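Local coordinates for protein pentafunctional AROM polypeptide (Schizosaccharomyces pombe, PDB 5SWV) that catalyses steps of the shikimate pathway, the part modelled pairing a type I 3-dehydroquinate dehydratase with a shikimate dehydrogenase, at residues N334-I339 with L345-D350; T272-L277 with A510-W515; A503-G508 with A520-V525; V34-I39 with L234-L239; R355-T360 with S384-Y389. One frame throughout, in Å; residues are numbered along the deposited sequence.

Contact 1 (N334-I339 with L345-D350)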
# COMPACT_ATOMS: atom_id res chain seq x y z
N ASN A 334 -8.10 -16.91 5.79
CA ASN A 334 -8.51 -15.99 6.87
C ASN A 334 -9.25 -14.72 6.40
O ASN A 334 -9.59 -13.89 7.23
CB ASN A 334 -7.30 -15.58 7.73
CG ASN A 334 -6.52 -14.42 7.14
OD1 ASN A 334 -6.65 -14.07 5.95
ND2 ASN A 334 -5.66 -13.82 7.97
N THR A 335 -9.44 -14.55 5.10
CA THR A 335 -10.04 -13.34 4.54
C THR A 335 -10.93 -13.70 3.37
O THR A 335 -10.43 -14.08 2.33
CB THR A 335 -8.96 -12.36 4.06
OG1 THR A 335 -8.18 -11.94 5.18
CG2 THR A 335 -9.56 -11.14 3.41
N ILE A 336 -12.23 -13.57 3.57
CA ILE A 336 -13.22 -13.83 2.54
C ILE A 336 -13.63 -12.53 1.86
O ILE A 336 -14.11 -11.62 2.52
CB ILE A 336 -14.46 -14.52 3.15
CG1 ILE A 336 -14.04 -15.86 3.78
CG2 ILE A 336 -15.57 -14.70 2.11
CD1 ILE A 336 -15.14 -16.58 4.53
N ILE A 337 -13.45 -12.47 0.54
CA ILE A 337 -13.71 -11.26 -0.25
C ILE A 337 -14.84 -11.53 -1.23
O ILE A 337 -14.72 -12.40 -2.10
CB ILE A 337 -12.46 -10.85 -1.06
CG1 ILE A 337 -11.24 -10.67 -0.15
CG2 ILE A 337 -12.73 -9.59 -1.88
CD1 ILE A 337 -9.94 -10.93 -0.87
N PRO A 338 -15.95 -10.79 -1.12
CA PRO A 338 -17.02 -10.92 -2.10
C PRO A 338 -16.77 -10.04 -3.33
O PRO A 338 -16.22 -8.95 -3.21
CB PRO A 338 -18.24 -10.44 -1.33
CG PRO A 338 -17.70 -9.48 -0.32
CD PRO A 338 -16.24 -9.76 -0.11
N ILE A 339 -17.14 -10.54 -4.50
CA ILE A 339 -16.98 -9.84 -5.77
C ILE A 339 -18.32 -9.99 -6.50
O ILE A 339 -18.74 -11.13 -6.77
CB ILE A 339 -15.84 -10.47 -6.63
CG1 ILE A 339 -14.50 -10.40 -5.88
CG2 ILE A 339 -15.74 -9.82 -8.01
CD1 ILE A 339 -13.34 -11.05 -6.59
N LEU A 345 -22.62 -13.60 -7.32
CA LEU A 345 -21.69 -13.49 -6.20
C LEU A 345 -20.54 -14.47 -6.38
O LEU A 345 -20.75 -15.66 -6.59
CB LEU A 345 -22.41 -13.79 -4.88
CG LEU A 345 -21.56 -13.64 -3.60
CD1 LEU A 345 -20.99 -12.23 -3.47
CD2 LEU A 345 -22.38 -14.02 -2.37
N VAL A 346 -19.31 -13.97 -6.29
CA VAL A 346 -18.10 -14.80 -6.29
C VAL A 346 -17.40 -14.58 -4.96
O VAL A 346 -17.18 -13.44 -4.57
CB VAL A 346 -17.18 -14.42 -7.47
CG1 VAL A 346 -15.77 -14.99 -7.31
CG2 VAL A 346 -17.81 -14.86 -8.78
N LEU A 347 -17.07 -15.66 -4.28
CA LEU A 347 -16.36 -15.56 -3.01
C LEU A 347 -14.89 -15.95 -3.20
O LEU A 347 -14.58 -17.03 -3.72
CB LEU A 347 -17.02 -16.43 -1.95
CG LEU A 347 -18.46 -16.04 -1.62
CD1 LEU A 347 -19.19 -17.22 -0.96
CD2 LEU A 347 -18.52 -14.78 -0.76
N ARG A 348 -14.00 -15.04 -2.79
CA ARG A 348 -12.58 -15.24 -2.91
C ARG A 348 -11.98 -15.39 -1.52
O ARG A 348 -12.16 -14.51 -0.69
CB ARG A 348 -11.96 -14.05 -3.64
CG ARG A 348 -10.48 -14.19 -3.95
CD ARG A 348 -9.94 -12.89 -4.50
NE ARG A 348 -8.49 -12.93 -4.69
CZ ARG A 348 -7.87 -13.57 -5.68
NH1 ARG A 348 -8.56 -14.25 -6.60
NH2 ARG A 348 -6.54 -13.55 -5.75
N GLY A 349 -11.31 -16.49 -1.26
CA GLY A 349 -10.57 -16.67 -0.02
C GLY A 349 -9.14 -16.20 -0.20
O GLY A 349 -8.50 -16.56 -1.18
N ASP A 350 -8.65 -15.37 0.71
CA ASP A 350 -7.25 -15.02 0.76
C ASP A 350 -6.77 -15.31 2.18
O ASP A 350 -7.54 -15.69 3.06
CB ASP A 350 -7.04 -13.54 0.39
CG ASP A 350 -5.61 -13.24 -0.17
OD1 ASP A 350 -4.64 -13.96 0.17
OD2 ASP A 350 -5.46 -12.28 -0.95

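Contact 2 (T272-L277 with A510-W515)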
# COMPACT_ATOMS: atom_id res chain seq x y z
N THR A 272 -12.04 1.24 14.08
CA THR A 272 -11.11 2.36 14.06
C THR A 272 -10.72 2.71 12.64
O THR A 272 -10.72 3.87 12.29
CB THR A 272 -9.85 2.08 14.90
OG1 THR A 272 -10.26 1.75 16.23
CG2 THR A 272 -8.95 3.28 14.96
N ALA A 273 -10.41 1.73 11.81
CA ALA A 273 -10.02 2.02 10.42
C ALA A 273 -11.12 2.78 9.64
O ALA A 273 -10.81 3.72 8.91
CB ALA A 273 -9.64 0.75 9.69
N TYR A 274 -12.39 2.38 9.82
CA TYR A 274 -13.51 3.05 9.14
C TYR A 274 -13.59 4.52 9.53
O TYR A 274 -13.79 5.41 8.69
CB TYR A 274 -14.86 2.39 9.46
CG TYR A 274 -14.93 0.89 9.25
CD1 TYR A 274 -14.36 0.29 8.13
CD2 TYR A 274 -15.59 0.08 10.17
CE1 TYR A 274 -14.41 -1.07 7.95
CE2 TYR A 274 -15.65 -1.29 9.98
CZ TYR A 274 -15.06 -1.86 8.87
OH TYR A 274 -15.13 -3.22 8.67
N GLU A 275 -13.43 4.75 10.83
CA GLU A 275 -13.53 6.07 11.43
C GLU A 275 -12.44 7.00 10.92
O GLU A 275 -12.72 8.13 10.61
CB GLU A 275 -13.41 5.93 12.94
CG GLU A 275 -13.89 7.13 13.72
CD GLU A 275 -13.28 7.21 15.12
OE1 GLU A 275 -12.74 6.19 15.64
OE2 GLU A 275 -13.35 8.32 15.70
N LEU A 276 -11.22 6.50 10.82
CA LEU A 276 -10.09 7.27 10.27
C LEU A 276 -10.15 7.50 8.76
O LEU A 276 -9.51 8.40 8.26
CB LEU A 276 -8.76 6.59 10.61
CG LEU A 276 -8.42 6.53 12.12
CD1 LEU A 276 -7.39 5.44 12.41
CD2 LEU A 276 -7.93 7.88 12.63
N LEU A 277 -10.92 6.71 8.03
CA LEU A 277 -11.03 6.84 6.58
C LEU A 277 -12.38 7.34 6.06
O LEU A 277 -12.57 7.45 4.84
CB LEU A 277 -10.68 5.51 5.93
CG LEU A 277 -9.16 5.39 5.81
CD1 LEU A 277 -8.67 4.10 6.40
CD2 LEU A 277 -8.76 5.55 4.36
N ALA A 510 -4.01 -5.49 6.25
CA ALA A 510 -3.97 -6.11 4.93
C ALA A 510 -5.36 -6.60 4.46
O ALA A 510 -5.72 -6.42 3.30
CB ALA A 510 -3.00 -7.28 4.94
N SER A 511 -6.12 -7.20 5.37
CA SER A 511 -7.46 -7.65 5.04
C SER A 511 -8.33 -6.45 4.69
O SER A 511 -9.06 -6.47 3.70
CB SER A 511 -8.07 -8.42 6.20
OG SER A 511 -7.33 -9.60 6.46
N PHE A 512 -8.21 -5.40 5.50
CA PHE A 512 -8.91 -4.14 5.27
C PHE A 512 -8.61 -3.52 3.90
O PHE A 512 -9.52 -3.04 3.22
CB PHE A 512 -8.59 -3.13 6.40
CG PHE A 512 -9.20 -1.77 6.20
CD1 PHE A 512 -10.49 -1.50 6.65
CD2 PHE A 512 -8.48 -0.75 5.56
CE1 PHE A 512 -11.06 -0.25 6.47
CE2 PHE A 512 -9.05 0.51 5.37
CZ PHE A 512 -10.34 0.76 5.83
N HIS A 513 -7.33 -3.55 3.52
CA HIS A 513 -6.91 -3.06 2.21
C HIS A 513 -7.51 -3.93 1.09
O HIS A 513 -8.06 -3.41 0.12
CB HIS A 513 -5.37 -2.98 2.13
CG HIS A 513 -4.83 -2.53 0.81
ND1 HIS A 513 -3.83 -3.22 0.14
CD2 HIS A 513 -5.11 -1.45 0.04
CE1 HIS A 513 -3.54 -2.59 -0.98
NE2 HIS A 513 -4.30 -1.52 -1.07
N LEU A 514 -7.47 -5.24 1.25
CA LEU A 514 -8.06 -6.12 0.23
C LEU A 514 -9.57 -5.88 0.08
O LEU A 514 -10.09 -6.02 -1.01
CB LEU A 514 -7.79 -7.61 0.52
CG LEU A 514 -6.33 -8.04 0.43
CD1 LEU A 514 -6.11 -9.26 1.31
CD2 LEU A 514 -5.89 -8.28 -1.02
N TRP A 515 -10.24 -5.50 1.15
CA TRP A 515 -11.68 -5.21 1.08
C TRP A 515 -12.05 -3.84 0.55
O TRP A 515 -12.90 -3.76 -0.32
CB TRP A 515 -12.33 -5.39 2.45
CG TRP A 515 -12.46 -6.80 2.86
CD1 TRP A 515 -12.82 -7.87 2.07
CD2 TRP A 515 -12.30 -7.31 4.17
NE1 TRP A 515 -12.86 -9.01 2.82
CE2 TRP A 515 -12.56 -8.70 4.12
CE3 TRP A 515 -11.94 -6.74 5.40
CZ2 TRP A 515 -12.49 -9.51 5.24
CZ3 TRP A 515 -11.88 -7.55 6.52
CH2 TRP A 515 -12.15 -8.92 6.43

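Contact 3 (A503-G508 with A520-V525)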
# COMPACT_ATOMS: atom_id res chain seq x y z
N ALA A 503 2.19 -7.69 14.47
CA ALA A 503 1.88 -8.53 13.32
C ALA A 503 0.40 -8.79 13.16
O ALA A 503 -0.11 -8.72 12.06
CB ALA A 503 2.62 -9.86 13.41
N LEU A 504 -0.28 -9.10 14.27
CA LEU A 504 -1.74 -9.29 14.26
C LEU A 504 -2.46 -8.06 13.71
O LEU A 504 -3.41 -8.19 12.92
CB LEU A 504 -2.28 -9.57 15.67
CG LEU A 504 -3.71 -10.17 15.77
CD1 LEU A 504 -3.76 -11.07 17.00
CD2 LEU A 504 -4.93 -9.20 15.78
N VAL A 505 -2.02 -6.88 14.11
CA VAL A 505 -2.62 -5.65 13.63
C VAL A 505 -2.42 -5.47 12.14
O VAL A 505 -3.35 -5.09 11.45
CB VAL A 505 -2.09 -4.43 14.40
CG1 VAL A 505 -2.43 -3.12 13.69
CG2 VAL A 505 -2.67 -4.43 15.81
N ARG A 506 -1.22 -5.77 11.65
CA ARG A 506 -0.94 -5.65 10.22
C ARG A 506 -1.64 -6.70 9.35
O ARG A 506 -1.88 -6.43 8.17
CB ARG A 506 0.57 -5.62 9.98
CG ARG A 506 1.27 -4.42 10.63
CD ARG A 506 2.69 -4.21 10.10
NE ARG A 506 3.49 -3.23 10.86
CZ ARG A 506 3.51 -1.90 10.68
NH1 ARG A 506 2.73 -1.30 9.78
NH2 ARG A 506 4.31 -1.16 11.42
N GLN A 507 -1.98 -7.88 9.91
CA GLN A 507 -2.83 -8.88 9.21
C GLN A 507 -4.20 -8.33 8.91
O GLN A 507 -4.69 -8.45 7.79
CB GLN A 507 -3.07 -10.14 10.03
CG GLN A 507 -1.87 -11.04 10.14
CD GLN A 507 -2.05 -12.11 11.20
OE1 GLN A 507 -3.18 -12.34 11.67
NE2 GLN A 507 -0.94 -12.78 11.58
N GLY A 508 -4.81 -7.77 9.96
CA GLY A 508 -6.08 -7.08 9.86
C GLY A 508 -6.04 -5.94 8.86
O GLY A 508 -6.97 -5.79 8.08
N ALA A 520 -4.79 1.81 5.77
CA ALA A 520 -5.13 2.56 6.98
C ALA A 520 -3.86 2.72 7.83
O ALA A 520 -2.99 1.86 7.78
CB ALA A 520 -6.20 1.80 7.74
N PRO A 521 -3.76 3.79 8.65
CA PRO A 521 -2.51 4.05 9.37
C PRO A 521 -2.29 3.10 10.54
O PRO A 521 -3.20 2.92 11.36
CB PRO A 521 -2.70 5.48 9.88
CG PRO A 521 -4.18 5.68 9.98
CD PRO A 521 -4.87 4.59 9.20
N PHE A 522 -1.10 2.52 10.63
CA PHE A 522 -0.82 1.52 11.65
C PHE A 522 -0.90 2.10 13.05
O PHE A 522 -1.57 1.54 13.89
CB PHE A 522 0.53 0.87 11.41
CG PHE A 522 1.03 0.05 12.57
CD1 PHE A 522 0.67 -1.28 12.70
CD2 PHE A 522 1.87 0.62 13.53
CE1 PHE A 522 1.14 -2.03 13.77
CE2 PHE A 522 2.33 -0.13 14.60
CZ PHE A 522 1.97 -1.46 14.72
N ASP A 523 -0.21 3.22 13.28
CA ASP A 523 -0.05 3.79 14.63
C ASP A 523 -1.33 4.00 15.43
O ASP A 523 -1.46 3.50 16.54
CB ASP A 523 0.70 5.12 14.57
CG ASP A 523 2.20 4.97 14.38
OD1 ASP A 523 2.73 3.83 14.31
OD2 ASP A 523 2.85 6.03 14.31
N ALA A 524 -2.28 4.76 14.86
CA ALA A 524 -3.53 5.08 15.56
C ALA A 524 -4.45 3.87 15.70
O ALA A 524 -5.21 3.79 16.65
CB ALA A 524 -4.27 6.22 14.87
N VAL A 525 -4.37 2.94 14.76
CA VAL A 525 -5.17 1.73 14.84
C VAL A 525 -4.60 0.81 15.92
O VAL A 525 -5.36 0.16 16.64
CB VAL A 525 -5.22 0.98 13.50
CG1 VAL A 525 -6.00 -0.31 13.64
CG2 VAL A 525 -5.90 1.84 12.44

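Contact 4 (V34-I39 with L234-L239)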
# COMPACT_ATOMS: atom_id res chain seq x y z
N VAL A 34 -1.99 7.19 3.69
CA VAL A 34 -3.24 6.45 3.93
C VAL A 34 -4.26 6.68 2.81
O VAL A 34 -4.55 7.82 2.44
CB VAL A 34 -3.82 6.88 5.30
CG1 VAL A 34 -5.34 6.73 5.38
CG2 VAL A 34 -3.13 6.10 6.42
N GLY A 35 -4.77 5.57 2.26
CA GLY A 35 -5.83 5.59 1.26
C GLY A 35 -5.44 5.93 -0.16
O GLY A 35 -6.30 5.97 -1.04
N CYS A 36 -4.15 6.17 -0.39
CA CYS A 36 -3.65 6.59 -1.69
C CYS A 36 -3.02 5.45 -2.45
O CYS A 36 -2.35 4.59 -1.87
CB CYS A 36 -2.62 7.70 -1.52
SG CYS A 36 -3.30 9.11 -0.63
N ASP A 37 -3.23 5.44 -3.76
CA ASP A 37 -2.63 4.45 -4.64
C ASP A 37 -1.30 4.92 -5.23
O ASP A 37 -0.58 4.11 -5.80
CB ASP A 37 -3.61 4.09 -5.76
CG ASP A 37 -4.95 3.61 -5.22
OD1 ASP A 37 -5.06 2.42 -4.90
OD2 ASP A 37 -5.89 4.44 -5.10
N ALA A 38 -1.00 6.21 -5.08
CA ALA A 38 0.21 6.82 -5.63
C ALA A 38 0.50 8.18 -4.98
O ALA A 38 -0.34 8.73 -4.27
CB ALA A 38 0.05 7.00 -7.12
N ILE A 39 1.69 8.71 -5.25
CA ILE A 39 2.14 9.98 -4.70
C ILE A 39 2.60 10.86 -5.85
O ILE A 39 3.49 10.49 -6.61
CB ILE A 39 3.30 9.78 -3.72
CG1 ILE A 39 2.90 8.82 -2.62
CG2 ILE A 39 3.73 11.08 -3.06
CD1 ILE A 39 4.06 8.50 -1.70
N LEU A 234 -10.00 17.88 -1.55
CA LEU A 234 -10.46 17.13 -0.39
C LEU A 234 -9.40 16.18 0.15
O LEU A 234 -8.51 15.78 -0.58
CB LEU A 234 -11.68 16.31 -0.80
CG LEU A 234 -12.90 17.09 -1.26
CD1 LEU A 234 -13.98 16.15 -1.80
CD2 LEU A 234 -13.45 17.96 -0.13
N THR A 235 -9.51 15.82 1.42
CA THR A 235 -8.71 14.77 2.00
C THR A 235 -9.37 13.44 1.67
O THR A 235 -10.52 13.42 1.19
CB THR A 235 -8.53 14.92 3.53
OG1 THR A 235 -9.79 14.78 4.20
CG2 THR A 235 -7.92 16.25 3.89
N VAL A 236 -8.65 12.34 1.92
CA VAL A 236 -9.20 10.99 1.70
C VAL A 236 -10.43 10.76 2.58
O VAL A 236 -11.43 10.20 2.12
CB VAL A 236 -8.14 9.88 1.91
CG1 VAL A 236 -8.76 8.50 2.08
CG2 VAL A 236 -7.19 9.85 0.72
N LYS A 237 -10.34 11.17 3.83
CA LYS A 237 -11.46 11.06 4.75
C LYS A 237 -12.70 11.79 4.23
O LYS A 237 -13.81 11.24 4.20
CB LYS A 237 -11.08 11.62 6.11
CG LYS A 237 -12.11 11.28 7.16
CD LYS A 237 -11.77 11.94 8.47
CE LYS A 237 -12.63 11.39 9.58
NZ LYS A 237 -12.91 12.43 10.60
N GLN A 238 -12.50 13.03 3.83
CA GLN A 238 -13.56 13.86 3.30
C GLN A 238 -14.14 13.25 2.05
O GLN A 238 -15.36 13.25 1.86
CB GLN A 238 -13.04 15.25 2.97
CG GLN A 238 -12.67 16.09 4.18
CD GLN A 238 -12.15 17.47 3.78
OE1 GLN A 238 -11.16 17.61 3.04
NE2 GLN A 238 -12.84 18.51 4.25
N LEU A 239 -13.26 12.74 1.19
CA LEU A 239 -13.67 12.18 -0.08
C LEU A 239 -14.59 11.00 0.10
O LEU A 239 -15.58 10.90 -0.60
CB LEU A 239 -12.46 11.76 -0.92
CG LEU A 239 -12.76 11.21 -2.33
CD1 LEU A 239 -13.41 12.24 -3.23
CD2 LEU A 239 -11.48 10.68 -2.98

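Contact 5 (R355-T360 with S384-Y389)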
# COMPACT_ATOMS: atom_id res chain seq x y z
N ARG A 355 1.26 -11.73 5.83
CA ARG A 355 1.44 -10.29 5.72
C ARG A 355 1.81 -9.67 7.07
O ARG A 355 2.57 -8.71 7.12
CB ARG A 355 0.18 -9.63 5.16
CG ARG A 355 -0.17 -10.05 3.73
CD ARG A 355 0.81 -9.48 2.70
NE ARG A 355 0.80 -8.04 2.87
CZ ARG A 355 -0.15 -7.24 2.42
NH1 ARG A 355 -1.15 -7.69 1.67
NH2 ARG A 355 -0.09 -5.95 2.69
N GLY A 356 1.28 -10.23 8.15
CA GLY A 356 1.68 -9.82 9.49
C GLY A 356 3.19 -9.88 9.69
O GLY A 356 3.77 -9.02 10.36
N ILE A 357 3.82 -10.89 9.09
CA ILE A 357 5.26 -11.06 9.14
C ILE A 357 5.93 -10.16 8.12
O ILE A 357 6.74 -9.32 8.48
CB ILE A 357 5.67 -12.52 8.89
CG1 ILE A 357 5.02 -13.42 9.96
CG2 ILE A 357 7.19 -12.67 8.93
CD1 ILE A 357 5.14 -14.90 9.69
N TYR A 358 5.56 -10.31 6.87
CA TYR A 358 6.15 -9.55 5.80
C TYR A 358 6.09 -8.05 6.03
O TYR A 358 7.12 -7.38 6.00
CB TYR A 358 5.45 -9.88 4.47
CG TYR A 358 6.07 -9.17 3.31
CD1 TYR A 358 5.63 -7.91 2.94
CD2 TYR A 358 7.14 -9.73 2.60
CE1 TYR A 358 6.21 -7.23 1.88
CE2 TYR A 358 7.72 -9.07 1.54
CZ TYR A 358 7.26 -7.82 1.18
OH TYR A 358 7.82 -7.12 0.15
N ASP A 359 4.90 -7.52 6.27
CA ASP A 359 4.69 -6.07 6.39
C ASP A 359 5.38 -5.47 7.62
O ASP A 359 5.71 -4.27 7.63
CB ASP A 359 3.20 -5.71 6.50
CG ASP A 359 2.37 -6.05 5.26
OD1 ASP A 359 2.89 -6.55 4.24
OD2 ASP A 359 1.15 -5.79 5.32
N THR A 360 5.55 -6.28 8.67
CA THR A 360 6.23 -5.82 9.87
C THR A 360 7.70 -5.54 9.56
O THR A 360 8.20 -4.47 9.88
CB THR A 360 6.08 -6.84 11.01
OG1 THR A 360 4.70 -6.96 11.34
CG2 THR A 360 6.84 -6.41 12.24
N SER A 384 5.51 -20.88 11.06
CA SER A 384 6.88 -20.96 10.56
C SER A 384 6.94 -21.01 9.04
O SER A 384 7.90 -20.54 8.44
CB SER A 384 7.64 -22.17 11.12
OG SER A 384 7.29 -23.35 10.42
N ARG A 385 5.91 -21.59 8.44
CA ARG A 385 5.88 -21.70 6.98
C ARG A 385 5.65 -20.35 6.33
O ARG A 385 6.30 -20.03 5.34
CB ARG A 385 4.80 -22.66 6.53
CG ARG A 385 4.95 -24.01 7.21
CD ARG A 385 4.19 -25.10 6.49
NE ARG A 385 2.79 -24.75 6.29
CZ ARG A 385 1.88 -25.57 5.76
NH1 ARG A 385 2.23 -26.82 5.41
NH2 ARG A 385 0.62 -25.13 5.60
N ALA A 386 4.72 -19.57 6.90
CA ALA A 386 4.49 -18.20 6.47
C ALA A 386 5.74 -17.35 6.66
O ALA A 386 6.09 -16.53 5.79
CB ALA A 386 3.34 -17.59 7.24
N ALA A 387 6.43 -17.58 7.77
CA ALA A 387 7.68 -16.88 8.07
C ALA A 387 8.77 -17.16 7.03
O ALA A 387 9.45 -16.23 6.57
CB ALA A 387 8.16 -17.24 9.46
N ILE A 388 8.93 -18.42 6.65
CA ILE A 388 9.87 -18.79 5.59
C ILE A 388 9.49 -18.12 4.28
O ILE A 388 10.32 -17.43 3.69
CB ILE A 388 9.98 -20.31 5.45
CG1 ILE A 388 10.73 -20.85 6.65
CG2 ILE A 388 10.71 -20.72 4.17
CD1 ILE A 388 10.66 -22.34 6.78
N TYR A 389 8.25 -18.29 3.83
CA TYR A 389 7.75 -17.56 2.64
C TYR A 389 8.05 -16.05 2.73
O TYR A 389 8.61 -15.47 1.80
CB TYR A 389 6.26 -17.81 2.41
CG TYR A 389 5.64 -16.99 1.29
CD1 TYR A 389 6.05 -17.16 -0.02
CD2 TYR A 389 4.64 -16.05 1.56
CE1 TYR A 389 5.47 -16.41 -1.05
CE2 TYR A 389 4.06 -15.29 0.54
CZ TYR A 389 4.48 -15.47 -0.77
OH TYR A 389 3.90 -14.71 -1.78

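Contact 1 (N334-I339 with L345-D350)
N334 and T335 both donate their backbone N-H to the carbonyl of D350, at 3.0 Å from N334 N to D350 O and 3.0 Å from T335 N to D350 O. The first donor lies in the carbonyl plane, the second 40° above it. Two residues facing one is a classic beta bulge, and it closes the far end of an antiparallel hairpin. From there the ladder runs regularly: I337 and R348 form a hydrogen-bonded pair, with I337 N to R348 O at 2.7 Å, and I339 with V346 form the next.

On the face carrying I337, the R348 side chain starts with CG anti to the backbone N (chi1 -175°) and stays extended to NE, so its CD lies beside I337 CD1 at 4.1 Å, both chains pointing the same way. On the other face I336 CG2 meets L347 CD2 at 4.1 Å, and P338 CB meets L345 CD1 at 3.9 Å.

Behind the bulge, T335 OG1 donates to N334 OD1 from above the amide plane (2.7 Å), and N334 OD1 also accepts from T352 N. The guanidinium of R348 pairs with E322, while D350 OD1 bonds S324.

The hairpin lies inside a mixed sheet between strands 303-308 and 322-323. Helix 500-516 packs across the T335 face, where S511 meets T335 OG1 and W515 NE1 reaches I336 O; L298 touches I336 and L347 on the opposite face.

Contact 2 (T272-L277 with A510-W515)
F512 pushes its ring from helix 500-516 against A273, Y274 and L277 of helix 266-277. Its CG is anti to the backbone N (chi1 176°), which carries the ring straight out across a wide helix separation: the segment axes stay 11.9 Å apart and cross at 54°, and the nearest CA pair, A273 with F512, is 8.1 Å apart. That one ring does the bridging.

The one contact with a ring-face character is a CH-pi interaction. A273 CB sits over one face of F512, 3.9 Å from the ring centroid and 20° off the normal, displaced toward the CE1 side of the ring.

The remaining contacts are plain van der Waals packing. Y274 CD1 comes to the edge of the F512 ring, near its plane, and meets F512 CE1 at 3.7 Å, the two side chains lying at a slant to each other. L277 CD1 meets the CE2-CZ side of the ring obliquely, 3.8 Å from F512 CE2. The ring is therefore touched over a face, at an edge and at a slant by three residues of the partner helix, two adjacent and the third a turn further on. Y274 also meets the ring of H281 edge-to-face, and A520 adds another apolar neighbour to both L277 and F512.

Polar bonding is left to the backbones and to the surroundings. L277 O accepts from N240 ND2, and F512 O from T516 OG1.

No hydrogen bond or charge pair crosses between the segments, and all four touching residues are buried: the two helices are held here by shape and dispersion, without directional bonds.

Contact 3 (A503-G508 with A520-V525)
R506 lays its guanidinium flat on the ring of F522, a cation-pi stack that ties together 500-516 and 522-530, two consecutive helices joined by a short loop in the C-terminal region of shikimate dehydrogenase. P521 takes the N-cap position of the second helix, and F522 is its first residue.

The tight part is the stack itself. The planes are 14° apart, and R506 CZ stands 3.8 Å from the ring centroid, 21° off the normal, with NH1 swung toward F522 CB at 3.5 Å. R506 manages this because CG lies anti to its carbonyl carbon (chi1 -62°) and the chain then runs extended to NE, crossing the F522 side chain at about a right angle. V505, one residue earlier in the helix, adds its CG1 branch, which reaches the ring at a slant, 3.7 Å from F522 CE1. The ring is thus met by a charged group and a methyl from the same helical turn. The outer end of R506 is also held by a salt bridge to E502, which probably keeps the guanidinium turned flat to the ring; D359 and T360 of helix 353-364 touch the R506 side chain, T360 along its aliphatic part.

The other part is looser. V525 points toward helix 500-516 but comes no nearer than 4.5 Å, while its side chain packs on L269 and L276. D523 is exposed to solvent: its OD1 lies near the plane of the F522 ring at the edge, and remains 6.0 Å from R506 NH2.

Contact 4 (V34-I39 with L234-L239)
G35 and V236 bring their backbones within 6.4 Å, CA to CA, where the loop entering strand 38-42 passes the first turn of helix 236-245; G35 turns with a positive phi of 78°. Since it has no side chain, V236 CG1 can settle 4.2 Å from G35 CA.

V236 makes all the contact from its side. The CG2 branch, anti to its carbonyl carbon, comes to V34 O at 3.7 Å and lies 4.2 Å from C36 SG, so the valine straddles the loop with one methyl against G35 and the other between V34 and C36. C36 and V236 also share V220 of strand 218-220 as a neighbour.

The turn that carries V236 is fixed by a capping box. Q238 N donates to T235 OG1 at 3.2 Å, and T235 N answers into a lone pair of Q238 OE1, in the amide plane, at 2.9 Å.

The setting is the eight-stranded beta/alpha barrel of type I 3-dehydroquinase. Helix 236-245, which follows the last strand, packs here on the loop before the second strand, at the N-terminal end of the barrel strands and thus away from the end where such barrels carry their active sites.

Contact 5 (R355-T360 with S384-Y389)
The shortest reliable polar bond here, D359 N to R355 O at 2.8 Å, belongs to the turn of helix 353-364 that presents I357 to A386 and A387 on helix 382-393. The same turn carries a side-chain clamp. R355 grips D359 side-on with two nitrogens, NE to OD1 at 2.9 Å and NH2 to OD2 at 2.9 Å. OD1 lies close to the guanidinium plane, but OD2 is tilted 31° out of it. Both oxygens are met on their syn side, and D359 also touches R506 of helix 500-516.

No hydrogen bond crosses to the second helix; the contact is van der Waals packing made by the delta methyl of I357. CG1 is anti to the carbonyl carbon (chi1 -59°) and the chain then extends, with chi2 170°, so CD1 is carried to the neighbouring backbone. There it rests on the peptide joining the two alanines, 3.5 Å from A387 N, with A387 CB at 3.8 Å and A386 CB at 4.1 Å on its flanks. On helix 382-393 the methyl meets the small side chains of A386 and A387, consistent with the close approach of I357 CA to A387 CA, 6.4 Å. S390, one turn further on, adds another contact to I357.

Helix 382-393 follows strand 374-378 through a glycine-rich turn, where S384 OG bonds G381 O, an arrangement consistent with the Rossmann-like dinucleotide-binding fold of shikimate dehydrogenases. A387 and I388 lean on V377 of that strand, while I357 of helix 353-364 packs on A386 and A387, and R355 and T360 touch helix 500-516.

Contact 4 closes first, wholly within the dehydroquinase barrel; the other four lie in the shikimate dehydrogenase half. Contacts 1 and 5 are nested in the long loop closed by contact 2, whose segments alternate along the chain with those of contact 3. Helix 500-516 is shared by contacts 2 and 3, whose centres lie about 9 Å apart, and it also touches contacts 1 and 5, so it connects the substrate-binding sheet with what is probably the dinucleotide-binding side. L277 meets V34 and V236, and P521 meets V34: contact 4 thus touches contacts 2 and 3, and there, among these contacts, the two enzyme units meet. Contacts 4 and 5, centres about 28 Å apart, do not touch.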